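Local coordinates for protein inorganic pyrophosphatase (Helicobacter pylori, PDB 2BQX) that catalyses the magnesium-dependent hydrolysis of inorganic pyrophosphate to two phosphate ions, working as a homohexamer of the soluble PPase family, at residues V91-E97 and K147-G153. Residue numbers count along the deposited sequence, not the author numbering.
Sequences VLNMEDE and KWVKVKG
Segments 91-97 and 147-153 lie on antiparallel strands in the main sheet of the pyrophosphatase fold. The axes of their strand portions approach to 4.4 Å at 150°. Leu92 takes a t chi1, and its CD1 lies 3.5 Å from Gly153 O and 3.6 Å from Val151 CG1. Ile133 and Phe137 of helix 127-139 also pack on Leu92. Asn93 sits at a classic beta bulge, opposite both Lys152 and Gly153. Asn93 N donates to Gly153 O (3.0 Å). Asn93 O accepts from Lys152 N (2.8 Å) and weakly from Gly153 N (3.4 Å). Gly153 has phi near 158°, where a side chain would clash with the preceding carbonyl. Met94 and Val151 form a non-hydrogen-bonded pair, CA to CA 4.1 Å. With chi1 p, Met94 brings SD to 3.8 Å from Val149 CG1. Glu95 and Lys150 form a hydrogen-bonded pair: Glu95 N to Lys150 O is 2.8 Å, and Lys150 N to Glu95 O is 2.7 Å. On the other sheet face from Met94, extended Glu95 makes a salt bridge from OE1 to Lys152 NZ (3.2 Å). Asp96 CA contacts Trp148 O (3.1 Å), while Asp96 OD1 is hydrogen-bonded to Ser98 N. Glu97 OE2 accepts from Trp148 N (3.2 Å), and Glu97 OE1 forms a longer salt bridge with Lys147 NZ (3.5 Å). Asp96 O and Glu97 N lie over one Trp148 ring face. Charged pairs thus join Glu95 to Lys152 and close the Glu97-Lys147 end, while Met94, Val149 and Val151 make an apolar patch, on a face shared with Asp96, beside Asp101 and Tyr140, predicted magnesium and substrate ligands respectively.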
loop_
_atom_site.group_PDB
_atom_site.type_symbol
_atom_site.label_atom_id
_atom_site.label_comp_id
_atom_site.label_asym_id
_atom_site.label_seq_id
_atom_site.Cartn_x
_atom_site.Cartn_y
_atom_site.Cartn_z
ATOM N N VAL A 91 27.241 -8.177 -12.830
ATOM C CA VAL A 91 26.373 -8.580 -13.929
ATOM C C VAL A 91 25.866 -10.006 -13.712
ATOM O O VAL A 91 26.575 -10.855 -13.165
ATOM C CB VAL A 91 27.111 -8.486 -15.302
ATOM C CG1 VAL A 91 28.330 -9.397 -15.311
ATOM C CG2 VAL A 91 26.160 -8.858 -16.432
ATOM N N LEU A 92 24.622 -10.253 -14.117
ATOM C CA LEU A 92 24.006 -11.572 -13.993
ATOM C C LEU A 92 23.849 -12.181 -15.383
ATOM O O LEU A 92 23.183 -11.614 -16.251
ATOM C CB LEU A 92 22.630 -11.467 -13.317
ATOM C CG LEU A 92 21.806 -12.755 -13.193
ATOM C CD1 LEU A 92 22.602 -13.827 -12.463
ATOM C CD2 LEU A 92 20.512 -12.458 -12.447
ATOM N N ASN A 93 24.467 -13.338 -15.585
ATOM C CA ASN A 93 24.417 -14.033 -16.867
ATOM C C ASN A 93 23.377 -15.149 -16.856
ATOM O O ASN A 93 23.303 -15.932 -15.912
ATOM C CB ASN A 93 25.800 -14.612 -17.179
ATOM C CG ASN A 93 26.865 -13.537 -17.312
ATOM O OD1 ASN A 93 28.003 -13.715 -16.876
ATOM N ND2 ASN A 93 26.502 -12.420 -17.924
ATOM N N MET A 94 22.573 -15.224 -17.911
ATOM C CA MET A 94 21.548 -16.251 -18.002
ATOM C C MET A 94 21.256 -16.616 -19.450
ATOM O O MET A 94 21.541 -15.851 -20.375
ATOM C CB MET A 94 20.255 -15.770 -17.339
ATOM C CG MET A 94 19.687 -14.494 -17.950
ATOM S SD MET A 94 18.275 -13.867 -17.009
ATOM C CE MET A 94 19.103 -13.248 -15.580
ATOM N N GLU A 95 20.668 -17.786 -19.633
ATOM C CA GLU A 95 20.312 -18.258 -20.959
ATOM C C GLU A 95 18.806 -18.461 -21.016
ATOM O O GLU A 95 18.230 -19.052 -20.101
ATOM C CB GLU A 95 21.007 -19.591 -21.245
ATOM C CG GLU A 95 20.738 -20.142 -22.634
ATOM C CD GLU A 95 21.016 -21.627 -22.743
ATOM O OE1 GLU A 95 21.634 -22.194 -21.815
ATOM O OE2 GLU A 95 20.612 -22.228 -23.761
ATOM N N ASP A 96 18.160 -17.949 -22.060
ATOM C CA ASP A 96 16.726 -18.160 -22.218
ATOM C C ASP A 96 16.479 -18.827 -23.564
ATOM O O ASP A 96 17.430 -19.218 -24.250
ATOM C CB ASP A 96 15.920 -16.855 -22.094
ATOM C CG ASP A 96 16.272 -15.822 -23.147
ATOM O OD1 ASP A 96 16.703 -16.191 -24.259
ATOM O OD2 ASP A 96 16.089 -14.619 -22.854
ATOM N N GLU A 97 15.214 -18.965 -23.946
ATOM C CA GLU A 97 14.879 -19.624 -25.205
ATOM C C GLU A 97 15.411 -18.897 -26.440
ATOM O O GLU A 97 15.460 -19.477 -27.524
ATOM C CB GLU A 97 13.360 -19.792 -25.344
ATOM C CG GLU A 97 12.615 -18.507 -25.671
ATOM C CD GLU A 97 12.483 -17.582 -24.479
ATOM O OE1 GLU A 97 12.157 -16.396 -24.684
ATOM O OE2 GLU A 97 12.694 -18.039 -23.338
ATOM N N LYS A 147 8.785 -20.639 -23.105
ATOM C CA LYS A 147 9.798 -19.740 -22.564
ATOM C C LYS A 147 10.444 -20.352 -21.326
ATOM O O LYS A 147 9.819 -21.131 -20.610
ATOM C CB LYS A 147 9.173 -18.384 -22.224
ATOM C CG LYS A 147 8.741 -17.596 -23.450
ATOM C CD LYS A 147 8.042 -16.310 -23.068
ATOM C CE LYS A 147 7.701 -15.476 -24.293
ATOM N NZ LYS A 147 8.928 -14.960 -24.957
ATOM N N TRP A 148 11.703 -20.008 -21.084
ATOM C CA TRP A 148 12.427 -20.538 -19.936
ATOM C C TRP A 148 13.715 -19.767 -19.704
ATOM O O TRP A 148 14.207 -19.080 -20.599
ATOM C CB TRP A 148 12.760 -22.020 -20.142
ATOM C CG TRP A 148 13.459 -22.315 -21.450
ATOM C CD1 TRP A 148 12.872 -22.668 -22.630
ATOM C CD2 TRP A 148 14.870 -22.247 -21.709
ATOM N NE1 TRP A 148 13.828 -22.825 -23.610
ATOM C CE2 TRP A 148 15.063 -22.571 -23.070
ATOM C CE3 TRP A 148 15.989 -21.942 -20.923
ATOM C CZ2 TRP A 148 16.328 -22.596 -23.664
ATOM C CZ3 TRP A 148 17.248 -21.968 -21.512
ATOM C CH2 TRP A 148 17.405 -22.294 -22.872
ATOM N N VAL A 149 14.258 -19.887 -18.498
ATOM C CA VAL A 149 15.490 -19.199 -18.151
ATOM C C VAL A 149 16.409 -20.090 -17.327
ATOM O O VAL A 149 15.984 -20.688 -16.339
ATOM C CB VAL A 149 15.216 -17.918 -17.319
ATOM C CG1 VAL A 149 16.533 -17.218 -17.003
ATOM C CG2 VAL A 149 14.290 -16.980 -18.080
ATOM N N LYS A 150 17.665 -20.188 -17.752
ATOM C CA LYS A 150 18.666 -20.958 -17.025
ATOM C C LYS A 150 19.721 -19.954 -16.595
ATOM O O LYS A 150 20.492 -19.467 -17.418
ATOM C CB LYS A 150 19.320 -22.018 -17.916
ATOM C CG LYS A 150 18.434 -23.199 -18.286
ATOM C CD LYS A 150 19.234 -24.206 -19.115
ATOM C CE LYS A 150 18.427 -25.456 -19.437
ATOM N NZ LYS A 150 17.281 -25.192 -20.360
ATOM N N VAL A 151 19.749 -19.637 -15.305
ATOM C CA VAL A 151 20.710 -18.676 -14.784
ATOM C C VAL A 151 22.091 -19.295 -14.617
ATOM O O VAL A 151 22.225 -20.389 -14.070
ATOM C CB VAL A 151 20.248 -18.128 -13.419
ATOM C CG1 VAL A 151 21.229 -17.083 -12.924
ATOM C CG2 VAL A 151 18.853 -17.540 -13.541
ATOM N N LYS A 152 23.122 -18.598 -15.085
ATOM C CA LYS A 152 24.480 -19.114 -14.962
ATOM C C LYS A 152 25.092 -18.678 -13.637
ATOM O O LYS A 152 25.550 -19.507 -12.854
ATOM C CB LYS A 152 25.350 -18.618 -16.120
ATOM C CG LYS A 152 24.777 -18.914 -17.497
ATOM C CD LYS A 152 24.520 -20.403 -17.700
ATOM C CE LYS A 152 23.885 -20.659 -19.054
ATOM N NZ LYS A 152 23.517 -22.088 -19.245
ATOM N N GLY A 153 25.089 -17.371 -13.390
ATOM C CA GLY A 153 25.655 -16.852 -12.159
ATOM C C GLY A 153 26.035 -15.394 -12.295
ATOM O O GLY A 153 25.833 -14.795 -13.351
#